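Side-chain contacts in D-ribose pyranase (Bacillus subtilis, PDB 1OGD), which binds D-ribose and probably catalyses the interconversion of its beta-pyranose and beta-furanose forms in the cytoplasm: residues Ser9-Ile14 / Ala110-Gly115; Ile24-Ala29 / Ala56-Glu61; Ala29-Pro34 / Leu96-Phe101; Pro49-Thr54 / Ala121-Gln126. All blocks are in the same frame, centred on the assembly; numbering follows the deposited sequence.

Interaction 1: residues Ser9-Ile14 / Ala110-Gly115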
loop_
_atom_site.group_PDB
_atom_site.type_symbol
_atom_site.label_atom_id
_atom_site.label_comp_id
_atom_site.label_asym_id
_atom_site.label_seq_id
_atom_site.Cartn_x
_atom_site.Cartn_y
_atom_site.Cartn_z
ATOM N N SER A 9 16.058 13.597 -12.031
ATOM C CA SER A 9 15.450 12.276 -12.096
ATOM C C SER A 9 13.935 12.316 -11.941
ATOM O O SER A 9 13.226 11.604 -12.650
ATOM C CB SER A 9 16.075 11.357 -11.043
ATOM O OG SER A 9 15.859 11.844 -9.733
ATOM N N HIS A 10 13.434 13.145 -11.029
ATOM C CA HIS A 10 11.988 13.250 -10.827
ATOM C C HIS A 10 11.308 13.786 -12.084
ATOM O O HIS A 10 10.281 13.261 -12.517
ATOM C CB HIS A 10 11.647 14.188 -9.660
ATOM C CG HIS A 10 12.341 13.849 -8.377
ATOM N ND1 HIS A 10 12.321 12.586 -7.825
ATOM C CD2 HIS A 10 13.061 14.620 -7.528
ATOM C CE1 HIS A 10 13.004 12.594 -6.692
ATOM N NE2 HIS A 10 13.462 13.816 -6.489
ATOM N N LEU A 11 11.874 14.844 -12.658
ATOM C CA LEU A 11 11.298 15.438 -13.858
ATOM C C LEU A 11 11.365 14.498 -15.052
ATOM O O LEU A 11 10.427 14.425 -15.839
ATOM C CB LEU A 11 12.003 16.756 -14.199
ATOM C CG LEU A 11 11.766 17.926 -13.238
ATOM C CD1 LEU A 11 12.460 19.177 -13.767
ATOM C CD2 LEU A 11 10.279 18.180 -13.100
ATOM N N ALA A 12 12.475 13.779 -15.184
ATOM C CA ALA A 12 12.642 12.848 -16.296
ATOM C C ALA A 12 11.487 11.842 -16.320
ATOM O O ALA A 12 10.958 11.512 -17.381
ATOM C CB ALA A 12 13.977 12.112 -16.162
ATOM N N LYS A 13 11.090 11.366 -15.143
ATOM C CA LYS A 13 10.003 10.390 -15.063
ATOM C C LYS A 13 8.680 10.982 -15.523
ATOM O O LYS A 13 7.878 10.294 -16.152
ATOM C CB LYS A 13 9.890 9.847 -13.642
ATOM C CG LYS A 13 11.147 9.115 -13.196
ATOM C CD LYS A 13 11.073 8.701 -11.733
ATOM C CE LYS A 13 12.330 7.971 -11.330
ATOM N NZ LYS A 13 12.366 7.698 -9.878
ATOM N N ILE A 14 8.461 12.259 -15.218
ATOM C CA ILE A 14 7.240 12.942 -15.634
ATOM C C ILE A 14 7.247 13.169 -17.150
ATOM O O ILE A 14 6.254 12.903 -17.831
ATOM C CB ILE A 14 7.081 14.323 -14.925
ATOM C CG1 ILE A 14 6.897 14.130 -13.416
ATOM C CG2 ILE A 14 5.871 15.069 -15.486
ATOM C CD1 ILE A 14 5.698 13.266 -13.062
ATOM N N ALA A 110 1.763 17.191 -12.856
ATOM C CA ALA A 110 2.677 17.552 -11.785
ATOM C C ALA A 110 2.834 19.057 -11.685
ATOM O O ALA A 110 2.565 19.796 -12.641
ATOM C CB ALA A 110 4.048 16.915 -12.029
ATOM N N VAL A 111 3.266 19.500 -10.512
ATOM C CA VAL A 111 3.517 20.907 -10.265
ATOM C C VAL A 111 4.972 20.968 -9.850
ATOM O O VAL A 111 5.401 20.245 -8.952
ATOM C CB VAL A 111 2.632 21.468 -9.126
ATOM C CG1 VAL A 111 3.032 22.912 -8.816
ATOM C CG2 VAL A 111 1.166 21.412 -9.531
ATOM N N ILE A 112 5.741 21.810 -10.534
ATOM C CA ILE A 112 7.149 21.970 -10.221
ATOM C C ILE A 112 7.293 23.282 -9.462
ATOM O O ILE A 112 7.043 24.362 -9.998
ATOM C CB ILE A 112 7.990 21.986 -11.508
ATOM C CG1 ILE A 112 7.671 20.732 -12.329
ATOM C CG2 ILE A 112 9.458 22.017 -11.166
ATOM C CD1 ILE A 112 8.146 20.779 -13.760
ATOM N N ARG A 113 7.680 23.179 -8.197
ATOM C CA ARG A 113 7.827 24.351 -7.355
ATOM C C ARG A 113 9.241 24.915 -7.435
ATOM O O ARG A 113 10.210 24.214 -7.161
ATOM C CB ARG A 113 7.491 23.991 -5.901
ATOM C CG ARG A 113 7.489 25.173 -4.946
ATOM C CD ARG A 113 7.033 24.741 -3.556
ATOM N NE ARG A 113 6.907 25.867 -2.637
ATOM C CZ ARG A 113 7.629 26.021 -1.531
ATOM N NH1 ARG A 113 8.543 25.122 -1.189
ATOM N NH2 ARG A 113 7.434 27.078 -0.758
ATOM N N THR A 114 9.346 26.186 -7.816
ATOM C CA THR A 114 10.643 26.847 -7.914
ATOM C C THR A 114 10.803 27.743 -6.685
ATOM O O THR A 114 9.905 27.816 -5.842
ATOM C CB THR A 114 10.729 27.724 -9.173
ATOM O OG1 THR A 114 9.816 28.819 -9.052
ATOM C CG2 THR A 114 10.371 26.917 -10.413
ATOM N N GLY A 115 11.939 28.423 -6.582
ATOM C CA GLY A 115 12.161 29.297 -5.445
ATOM C C GLY A 115 11.753 30.726 -5.746
ATOM O O GLY A 115 12.092 31.642 -4.998
#

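Interaction 2: residues Ile24-Ala29 / Ala56-Glu61. With RIP (beta-D-ribopyranose), chain G.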
loop_
_atom_site.group_PDB
_atom_site.type_symbol
_atom_site.label_atom_id
_atom_site.label_comp_id
_atom_site.label_asym_id
_atom_site.label_seq_id
_atom_site.Cartn_x
_atom_site.Cartn_y
_atom_site.Cartn_z
ATOM N N ILE A 24 1.845 20.195 -17.375
ATOM C CA ILE A 24 2.671 20.243 -16.181
ATOM C C ILE A 24 2.656 21.713 -15.781
ATOM O O ILE A 24 2.420 22.585 -16.618
ATOM C CB ILE A 24 4.133 19.777 -16.409
ATOM C CG1 ILE A 24 4.851 20.704 -17.381
ATOM C CG2 ILE A 24 4.153 18.337 -16.906
ATOM C CD1 ILE A 24 6.330 20.392 -17.492
ATOM N N VAL A 25 2.895 21.987 -14.506
ATOM C CA VAL A 25 2.874 23.355 -14.019
ATOM C C VAL A 25 4.215 23.759 -13.425
ATOM O O VAL A 25 4.857 22.966 -12.739
ATOM C CB VAL A 25 1.779 23.524 -12.924
ATOM C CG1 VAL A 25 1.724 24.976 -12.443
ATOM C CG2 VAL A 25 0.425 23.092 -13.470
ATOM N N ILE A 26 4.650 24.981 -13.720
ATOM C CA ILE A 26 5.880 25.513 -13.149
ATOM C C ILE A 26 5.318 26.581 -12.231
ATOM O O ILE A 26 4.575 27.455 -12.675
ATOM C CB ILE A 26 6.792 26.162 -14.203
ATOM C CG1 ILE A 26 7.250 25.105 -15.213
ATOM C CG2 ILE A 26 8.016 26.760 -13.519
ATOM C CD1 ILE A 26 7.986 25.677 -16.414
ATOM N N ALA A 27 5.657 26.518 -10.952
ATOM C CA ALA A 27 5.084 27.465 -10.007
ATOM C C ALA A 27 6.066 28.237 -9.162
ATOM O O ALA A 27 7.214 27.828 -8.994
ATOM C CB ALA A 27 4.115 26.718 -9.087
ATOM N N ASP A 28 5.604 29.369 -8.632
ATOM C CA ASP A 28 6.428 30.156 -7.732
ATOM C C ASP A 28 6.257 29.490 -6.368
ATOM O O ASP A 28 5.496 28.525 -6.242
ATOM C CB ASP A 28 5.997 31.636 -7.716
ATOM C CG ASP A 28 4.533 31.844 -7.331
ATOM O OD1 ASP A 28 3.882 32.680 -7.997
ATOM O OD2 ASP A 28 4.039 31.209 -6.371
ATOM N N ALA A 29 6.961 29.987 -5.357
ATOM C CA ALA A 29 6.906 29.394 -4.027
ATOM C C ALA A 29 5.567 29.470 -3.287
ATOM O O ALA A 29 5.396 28.826 -2.245
ATOM C CB ALA A 29 8.006 29.992 -3.159
ATOM N N ALA A 56 13.191 27.742 -18.810
ATOM C CA ALA A 56 14.124 27.597 -19.924
ATOM C C ALA A 56 14.537 26.140 -20.127
ATOM O O ALA A 56 14.572 25.650 -21.258
ATOM C CB ALA A 56 15.351 28.458 -19.687
ATOM N N VAL A 57 14.854 25.452 -19.034
ATOM C CA VAL A 57 15.252 24.053 -19.117
ATOM C C VAL A 57 14.107 23.195 -19.647
ATOM O O VAL A 57 14.306 22.354 -20.528
ATOM C CB VAL A 57 15.687 23.504 -17.741
ATOM C CG1 VAL A 57 15.962 22.008 -17.841
ATOM C CG2 VAL A 57 16.938 24.225 -17.266
ATOM N N LEU A 58 12.906 23.407 -19.116
ATOM C CA LEU A 58 11.751 22.633 -19.560
ATOM C C LEU A 58 11.467 22.856 -21.043
ATOM O O LEU A 58 11.108 21.924 -21.765
ATOM C CB LEU A 58 10.508 22.989 -18.732
ATOM C CG LEU A 58 10.174 22.087 -17.530
ATOM C CD1 LEU A 58 10.126 20.634 -17.984
ATOM C CD2 LEU A 58 11.204 22.239 -16.441
ATOM N N ALA A 59 11.636 24.096 -21.492
ATOM C CA ALA A 59 11.393 24.449 -22.882
ATOM C C ALA A 59 12.242 23.626 -23.851
ATOM O O ALA A 59 11.768 23.227 -24.912
ATOM C CB ALA A 59 11.659 25.949 -23.093
ATOM N N GLU A 60 13.488 23.361 -23.485
ATOM C CA GLU A 60 14.368 22.599 -24.364
ATOM C C GLU A 60 14.300 21.083 -24.214
ATOM O O GLU A 60 14.888 20.360 -25.017
ATOM C CB GLU A 60 15.817 23.051 -24.185
ATOM C CG GLU A 60 16.391 22.806 -22.814
ATOM C CD GLU A 60 17.876 23.117 -22.754
ATOM O OE1 GLU A 60 18.645 22.468 -23.501
ATOM O OE2 GLU A 60 18.275 24.007 -21.965
ATOM N N GLU A 61 13.594 20.596 -23.198
ATOM C CA GLU A 61 13.485 19.154 -22.982
ATOM C C GLU A 61 12.084 18.644 -23.258
ATOM O O GLU A 61 11.848 17.439 -23.307
ATOM C CB GLU A 61 13.858 18.797 -21.545
ATOM C CG GLU A 61 15.287 19.102 -21.157
ATOM C CD GLU A 61 16.293 18.460 -22.090
ATOM O OE1 GLU A 61 15.949 17.456 -22.758
ATOM O OE2 GLU A 61 17.435 18.960 -22.144
HETATM C C1 RIP G . -0.358 32.218 -5.066
HETATM C C2 RIP G . 0.810 32.384 -6.004
HETATM C C3 RIP G . 0.594 33.615 -6.871
HETATM C C4 RIP G . 0.320 34.888 -6.080
HETATM C C5 RIP G . -0.869 34.616 -5.166
HETATM O O1 RIP G . -1.529 31.837 -5.760
HETATM O O2 RIP G . 1.977 32.507 -5.219
HETATM O O3 RIP G . 1.685 33.800 -7.735
HETATM O O4 RIP G . 1.429 35.241 -5.276
HETATM O O5 RIP G . -0.682 33.439 -4.349
#

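Interaction 3: residues Ala29-Pro34 / Leu96-Phe101. With RIP (beta-D-ribopyranose), chain G.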
loop_
_atom_site.group_PDB
_atom_site.type_symbol
_atom_site.label_atom_id
_atom_site.label_comp_id
_atom_site.label_asym_id
_atom_site.label_seq_id
_atom_site.Cartn_x
_atom_site.Cartn_y
_atom_site.Cartn_z
ATOM N N ALA A 29 6.961 29.987 -5.357
ATOM C CA ALA A 29 6.906 29.394 -4.027
ATOM C C ALA A 29 5.567 29.470 -3.287
ATOM O O ALA A 29 5.396 28.826 -2.245
ATOM C CB ALA A 29 8.006 29.992 -3.159
ATOM N N GLY A 30 4.614 30.225 -3.819
ATOM C CA GLY A 30 3.350 30.358 -3.123
ATOM C C GLY A 30 2.147 29.628 -3.681
ATOM O O GLY A 30 1.159 29.464 -2.974
ATOM N N LEU A 31 2.215 29.181 -4.928
ATOM C CA LEU A 31 1.076 28.505 -5.534
ATOM C C LEU A 31 0.628 27.249 -4.777
ATOM O O LEU A 31 1.438 26.373 -4.475
ATOM C CB LEU A 31 1.393 28.112 -6.977
ATOM C CG LEU A 31 0.178 27.613 -7.760
ATOM C CD1 LEU A 31 -0.705 28.802 -8.110
ATOM C CD2 LEU A 31 0.625 26.896 -9.024
ATOM N N PRO A 32 -0.667 27.156 -4.446
ATOM C CA PRO A 32 -1.139 25.964 -3.733
ATOM C C PRO A 32 -1.226 24.813 -4.742
ATOM O O PRO A 32 -1.524 25.035 -5.919
ATOM C CB PRO A 32 -2.509 26.393 -3.223
ATOM C CG PRO A 32 -2.996 27.299 -4.337
ATOM C CD PRO A 32 -1.756 28.138 -4.616
ATOM N N VAL A 33 -0.954 23.595 -4.287
ATOM C CA VAL A 33 -1.009 22.418 -5.153
ATOM C C VAL A 33 -2.274 21.613 -4.845
ATOM O O VAL A 33 -2.483 21.179 -3.711
ATOM C CB VAL A 33 0.229 21.512 -4.935
ATOM C CG1 VAL A 33 0.134 20.264 -5.815
ATOM C CG2 VAL A 33 1.499 22.284 -5.251
ATOM N N PRO A 34 -3.134 21.401 -5.853
ATOM C CA PRO A 34 -4.368 20.638 -5.633
ATOM C C PRO A 34 -4.075 19.249 -5.063
ATOM O O PRO A 34 -2.995 18.693 -5.286
ATOM C CB PRO A 34 -4.981 20.561 -7.030
ATOM C CG PRO A 34 -4.450 21.803 -7.712
ATOM C CD PRO A 34 -3.017 21.832 -7.257
ATOM N N LEU A 96 -5.510 33.705 -18.569
ATOM C CA LEU A 96 -6.769 33.524 -17.865
ATOM C C LEU A 96 -6.635 34.213 -16.522
ATOM O O LEU A 96 -5.540 34.606 -16.129
ATOM C CB LEU A 96 -7.041 32.038 -17.630
ATOM C CG LEU A 96 -7.011 31.101 -18.833
ATOM C CD1 LEU A 96 -7.186 29.674 -18.347
ATOM C CD2 LEU A 96 -8.109 31.474 -19.812
ATOM N N SER A 97 -7.747 34.365 -15.818
ATOM C CA SER A 97 -7.699 34.980 -14.503
ATOM C C SER A 97 -6.974 33.969 -13.625
ATOM O O SER A 97 -6.962 32.776 -13.931
ATOM C CB SER A 97 -9.115 35.221 -13.971
ATOM O OG SER A 97 -9.813 33.998 -13.808
ATOM N N HIS A 98 -6.362 34.439 -12.546
ATOM C CA HIS A 98 -5.641 33.547 -11.648
ATOM C C HIS A 98 -6.547 32.446 -11.102
ATOM O O HIS A 98 -6.100 31.321 -10.878
ATOM C CB HIS A 98 -5.041 34.335 -10.486
ATOM C CG HIS A 98 -4.160 33.515 -9.599
ATOM N ND1 HIS A 98 -2.967 32.975 -10.030
ATOM C CD2 HIS A 98 -4.304 33.129 -8.309
ATOM C CE1 HIS A 98 -2.413 32.294 -9.042
ATOM N NE2 HIS A 98 -3.204 32.371 -7.987
ATOM N N GLU A 99 -7.820 32.767 -10.892
ATOM C CA GLU A 99 -8.770 31.790 -10.370
ATOM C C GLU A 99 -8.998 30.641 -11.342
ATOM O O GLU A 99 -8.996 29.477 -10.942
ATOM C CB GLU A 99 -10.104 32.463 -10.037
ATOM C CG GLU A 99 -10.026 33.427 -8.868
ATOM C CD GLU A 99 -9.448 32.777 -7.621
ATOM O OE1 GLU A 99 -10.009 31.757 -7.162
ATOM O OE2 GLU A 99 -8.432 33.287 -7.099
ATOM N N GLU A 100 -9.205 30.965 -12.614
ATOM C CA GLU A 100 -9.415 29.933 -13.622
ATOM C C GLU A 100 -8.132 29.119 -13.747
ATOM O O GLU A 100 -8.170 27.900 -13.906
ATOM C CB GLU A 100 -9.742 30.555 -14.978
ATOM C CG GLU A 100 -10.970 31.439 -14.996
ATOM C CD GLU A 100 -11.230 32.014 -16.378
ATOM O OE1 GLU A 100 -11.570 31.228 -17.291
ATOM O OE2 GLU A 100 -11.079 33.244 -16.555
ATOM N N PHE A 101 -6.999 29.812 -13.674
ATOM C CA PHE A 101 -5.690 29.179 -13.768
ATOM C C PHE A 101 -5.571 28.055 -12.740
ATOM O O PHE A 101 -5.226 26.921 -13.084
ATOM C CB PHE A 101 -4.590 30.215 -13.517
ATOM C CG PHE A 101 -3.195 29.670 -13.652
ATOM C CD1 PHE A 101 -2.604 29.531 -14.903
ATOM C CD2 PHE A 101 -2.472 29.292 -12.526
ATOM C CE1 PHE A 101 -1.315 29.024 -15.030
ATOM C CE2 PHE A 101 -1.184 28.785 -12.643
ATOM C CZ PHE A 101 -0.604 28.650 -13.899
HETATM C C1 RIP G . -0.358 32.218 -5.066
HETATM C C2 RIP G . 0.810 32.384 -6.004
HETATM C C3 RIP G . 0.594 33.615 -6.871
HETATM C C4 RIP G . 0.320 34.888 -6.080
HETATM C C5 RIP G . -0.869 34.616 -5.166
HETATM O O1 RIP G . -1.529 31.837 -5.760
HETATM O O2 RIP G . 1.977 32.507 -5.219
HETATM O O3 RIP G . 1.685 33.800 -7.735
HETATM O O4 RIP G . 1.429 35.241 -5.276
HETATM O O5 RIP G . -0.682 33.439 -4.349
#

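Interaction 4: residues Pro49-Thr54 / Ala121-Gln126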
loop_
_atom_site.group_PDB
_atom_site.type_symbol
_atom_site.label_atom_id
_atom_site.label_comp_id
_atom_site.label_asym_id
_atom_site.label_seq_id
_atom_site.Cartn_x
_atom_site.Cartn_y
_atom_site.Cartn_z
ATOM N N PRO A 49 15.715 27.721 -7.386
ATOM C CA PRO A 49 15.908 28.204 -8.757
ATOM C C PRO A 49 14.888 29.268 -9.112
ATOM O O PRO A 49 13.827 29.358 -8.490
ATOM C CB PRO A 49 15.705 26.955 -9.618
ATOM C CG PRO A 49 15.590 25.805 -8.635
ATOM C CD PRO A 49 15.035 26.419 -7.396
ATOM N N ALA A 50 15.204 30.056 -10.131
ATOM C CA ALA A 50 14.313 31.111 -10.585
ATOM C C ALA A 50 13.317 30.568 -11.602
ATOM O O ALA A 50 13.578 29.570 -12.273
ATOM C CB ALA A 50 15.126 32.250 -11.204
ATOM N N PHE A 51 12.171 31.229 -11.699
ATOM C CA PHE A 51 11.127 30.843 -12.634
ATOM C C PHE A 51 11.682 30.767 -14.055
ATOM O O PHE A 51 11.420 29.813 -14.793
ATOM C CB PHE A 51 9.996 31.867 -12.595
ATOM C CG PHE A 51 8.935 31.638 -13.628
ATOM C CD1 PHE A 51 7.993 30.626 -13.468
ATOM C CD2 PHE A 51 8.871 32.442 -14.764
ATOM C CE1 PHE A 51 6.999 30.416 -14.424
ATOM C CE2 PHE A 51 7.885 32.242 -15.726
ATOM C CZ PHE A 51 6.943 31.227 -15.558
ATOM N N GLN A 52 12.449 31.784 -14.435
ATOM C CA GLN A 52 13.019 31.836 -15.773
ATOM C C GLN A 52 13.942 30.664 -16.050
ATOM O O GLN A 52 13.831 30.023 -17.088
ATOM C CB GLN A 52 13.783 33.147 -15.982
ATOM C CG GLN A 52 12.962 34.383 -15.675
ATOM C CD GLN A 52 13.582 35.647 -16.231
ATOM O OE1 GLN A 52 14.802 35.749 -16.360
ATOM N NE2 GLN A 52 12.740 36.625 -16.549
ATOM N N ASP A 53 14.852 30.380 -15.126
ATOM C CA ASP A 53 15.777 29.275 -15.322
ATOM C C ASP A 53 15.063 27.945 -15.468
ATOM O O ASP A 53 15.411 27.141 -16.333
ATOM C CB ASP A 53 16.777 29.197 -14.172
ATOM C CG ASP A 53 17.725 30.376 -14.156
ATOM O OD1 ASP A 53 18.066 30.873 -15.251
ATOM O OD2 ASP A 53 18.140 30.798 -13.058
ATOM N N THR A 54 14.057 27.714 -14.634
ATOM C CA THR A 54 13.322 26.461 -14.703
ATOM C C THR A 54 12.546 26.344 -16.013
ATOM O O THR A 54 12.581 25.309 -16.674
ATOM C CB THR A 54 12.364 26.330 -13.504
ATOM O OG1 THR A 54 13.117 26.459 -12.291
ATOM C CG2 THR A 54 11.678 24.968 -13.510
ATOM N N ALA A 121 4.183 34.211 -10.859
ATOM C CA ALA A 121 5.206 33.617 -11.701
ATOM C C ALA A 121 4.879 32.127 -11.816
ATOM O O ALA A 121 5.589 31.289 -11.264
ATOM C CB ALA A 121 6.582 33.806 -11.079
ATOM N N ASN A 122 3.785 31.818 -12.513
ATOM C CA ASN A 122 3.346 30.439 -12.721
ATOM C C ASN A 122 2.874 30.255 -14.156
ATOM O O ASN A 122 2.347 31.181 -14.768
ATOM C CB ASN A 122 2.155 30.066 -11.820
ATOM C CG ASN A 122 2.335 30.490 -10.378
ATOM O OD1 ASN A 122 1.765 31.493 -9.944
ATOM N ND2 ASN A 122 3.122 29.731 -9.624
ATOM N N CYS A 123 3.051 29.059 -14.697
ATOM C CA CYS A 123 2.564 28.786 -16.040
ATOM C C CYS A 123 2.359 27.297 -16.252
ATOM O O CYS A 123 3.004 26.467 -15.613
ATOM C CB CYS A 123 3.520 29.334 -17.104
ATOM S SG CYS A 123 5.038 28.409 -17.301
ATOM N N ILE A 124 1.439 26.976 -17.150
ATOM C CA ILE A 124 1.137 25.601 -17.497
ATOM C C ILE A 124 1.667 25.351 -18.902
ATOM O O ILE A 124 1.390 26.127 -19.825
ATOM C CB ILE A 124 -0.387 25.345 -17.498
ATOM C CG1 ILE A 124 -0.913 25.342 -16.061
ATOM C CG2 ILE A 124 -0.700 24.027 -18.200
ATOM C CD1 ILE A 124 -2.430 25.253 -15.969
ATOM N N LEU A 125 2.449 24.289 -19.061
ATOM C CA LEU A 125 2.977 23.940 -20.374
ATOM C C LEU A 125 2.163 22.759 -20.881
ATOM O O LEU A 125 2.070 21.729 -20.210
ATOM C CB LEU A 125 4.453 23.545 -20.287
ATOM C CG LEU A 125 5.424 24.566 -19.693
ATOM C CD1 LEU A 125 6.835 24.001 -19.732
ATOM C CD2 LEU A 125 5.344 25.871 -20.470
ATOM N N GLN A 126 1.554 22.918 -22.049
ATOM C CA GLN A 126 0.759 21.850 -22.635
ATOM C C GLN A 126 1.602 21.121 -23.673
ATOM O O GLN A 126 2.080 21.721 -24.639
ATOM C CB GLN A 126 -0.502 22.416 -23.285
ATOM C CG GLN A 126 -1.535 21.352 -23.610
ATOM C CD GLN A 126 -2.818 21.934 -24.161
ATOM O OE1 GLN A 126 -2.991 22.048 -25.375
ATOM N NE2 GLN A 126 -3.723 22.322 -23.267
#

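Interaction 1: residues Ser9-Ile14 / Ala110-Gly115
L11 and I14 meet I112 and A110 with aliphatic groups alone, so no flat group lies in the contact itself. The one ring close by is that of H10, which does not reach the strand. S9 OG sits over the centre of one of its faces, and H10 NE2 is hydrogen-bonded to D41 N of a second subunit. Two pairs of methyl groups carry the contact. L11 CD2 lies 3.4 Å from I112 CD1, tighter than usual for carbon atoms. The same CD2 is 3.7 Å from I112 CG1. The two side chains cross obliquely. An almost extended second torsion in I112 (chi2 165°) carries CD1 out to the leucine. One helix turn on, I14 CD1 rests 4.1 Å from A110 CB. I14 also packs on L38 and I40 of the neighbouring strand 38-41, and on I24. A110 and I112 alternate with V111 and R113, whose side chains do not reach the helix. R113 instead forms a salt bridge with D41 of its own chain. Helix 9-17 thus lies against one face of the sheet. With no hydrogen bond between the segments, the contact rests on burial of apolar surface, fitted tightly at L11 and I112.

Interaction 2: residues Ile24-Ala29 / Ala56-Glu61
L58 overlaps the ends of I24 and I26, two side chains on the same face of strand 23-27. Its CD1 lies 3.8 Å from I24 CD1, and the two chains cross at a slant. Its CG faces I26 CD1 at 4.3 Å. The extended end of I24 (chi2 173°) brings CD1 to the leucine. L125 of the adjoining strand touches I24, I26 and L58, so all three are part of one apolar layer. Farther along the segment, the chemistry changes. D28 takes two hydroxyls of the bound ribopyranose with its carboxylate. The sugar O3 donates to D28 OD1 at a very short 2.5 Å, and the sugar O2 donates to D28 OD2 at 2.7 Å. G30 N also donates to OD2, which helps to hold the carboxylate from the protein side. Replacing D28 with an alanine would probably leave sugar O2 and O3 without these acceptors and G30 N without its side-chain partner. H20 of a fourth subunit bonds the same sugar. The arrangement is that of an alpha/beta fold: a helix packs on the sheet, and a residue near the C-terminal end of a strand binds the ligand.

Interaction 3: residues Ala29-Pro34 / Leu96-Phe101
H98 NE2 and O1 of the bound ribopyranose are hydrogen-bonded at 2.8 Å, beside the place where L31 meets the histidine ring. Either atom could be the donor, and the bond is bent (138°). O1 meets the imidazole edge-on, close to the ring plane. L31 CD1 approaches the ring obliquely, 4.0 Å from H98 CE1, and lies 3.9 Å from sugar O1. The leucine and histidine side chains run past each other in opposite directions. H98 CG is anti to the backbone N (chi1 -174°), which carries the ring away from its helix and into the pocket. The other L31 branch, CD2, comes to the edge of the F101 ring, 4.5 Å from CE2. P32 CD also lies near sugar O1, on the same side as L31 CD1. Sugar O2 packs against the backbone of G30, where a side chain would clash with it. H98 is the first residue of its helix, and its N is hydrogen-bonded to E72 OE1. S97 caps that helix: its OG accepts a weak bond from E100 N and donates to E100 OE2. Y120 meets the H98 ring edge-to-face. A leucine in place of H98 would probably leave sugar O1 without this partner and take away the aromatic edge-to-face contact with Y120. H20 of a fourth subunit, inferred to be the proton donor, also bonds the sugar, so the pocket lies between chains. L31 thus gives apolar packing beside O1, and H98 one of the sugar's several hydrogen bonds.

Interaction 4: residues Pro49-Thr54 / Ala121-Gln126
C123 brings a sulfur obliquely to the ring of F51, while a backbone carbonyl oxygen touches the same ring. SG lies 5.0 Å from the F51 ring centroid, 73° off the ring normal. Its nearest ring atom is F51 CZ at 3.8 Å. A chi1 of 74° turns C123 SG to the helix side of the strand. A121 meets the ring in two ways. Its CB lies over one face, 4.1 Å from F51 CG. Its O is 3.3 Å from F51 CD1, with no hydrogen bond to the ring. With chi1 at 174°, F51 points its ring away from its own backbone N, along A121 towards C123. F51 opens helix 51-61, and the contact is a helix start packed against the loop that leads into strand 123-127 of the mixed sheet. That loop is part of the sugar site: A121 and N122 bind substrate, and A121 N makes a weak hydrogen bond to D28 OD1. N80 and L84 of helix 78-87 also touch F51, so the ring meets that helix as well as the loop. The helix start has its own fastenings. A50 holds the N-cap position, and its carbonyl oxygen accepts twice. T54 N donates to A50 O at 3.0 Å, and T54 OG1 donates to the same O at 3.1 Å, from above the carbonyl plane. F51 N is hydrogen-bonded to E116 OE1.

All four contacts are buried. Interactions 2 and 4 lie deepest, with centres about 4 Å apart. Both use helix 51-61, and their strands 23-27 and 123-127 are neighbours in the sheet. Interaction 1 joins the same sheet to helix 9-17, which also meets other subunits; I112 is backbone-bonded to V25 and A27 of interaction 2. Interaction 3 lies farthest from the chain centre and joins a loop to helix 98-104. F101 links it to interaction 4 by packing on N122. Interaction 1 is purely aliphatic, and interaction 4 adds an aromatic ring and sulfur. Interactions 2 and 3 pair apolar packing with hydrogen bonds to one sugar.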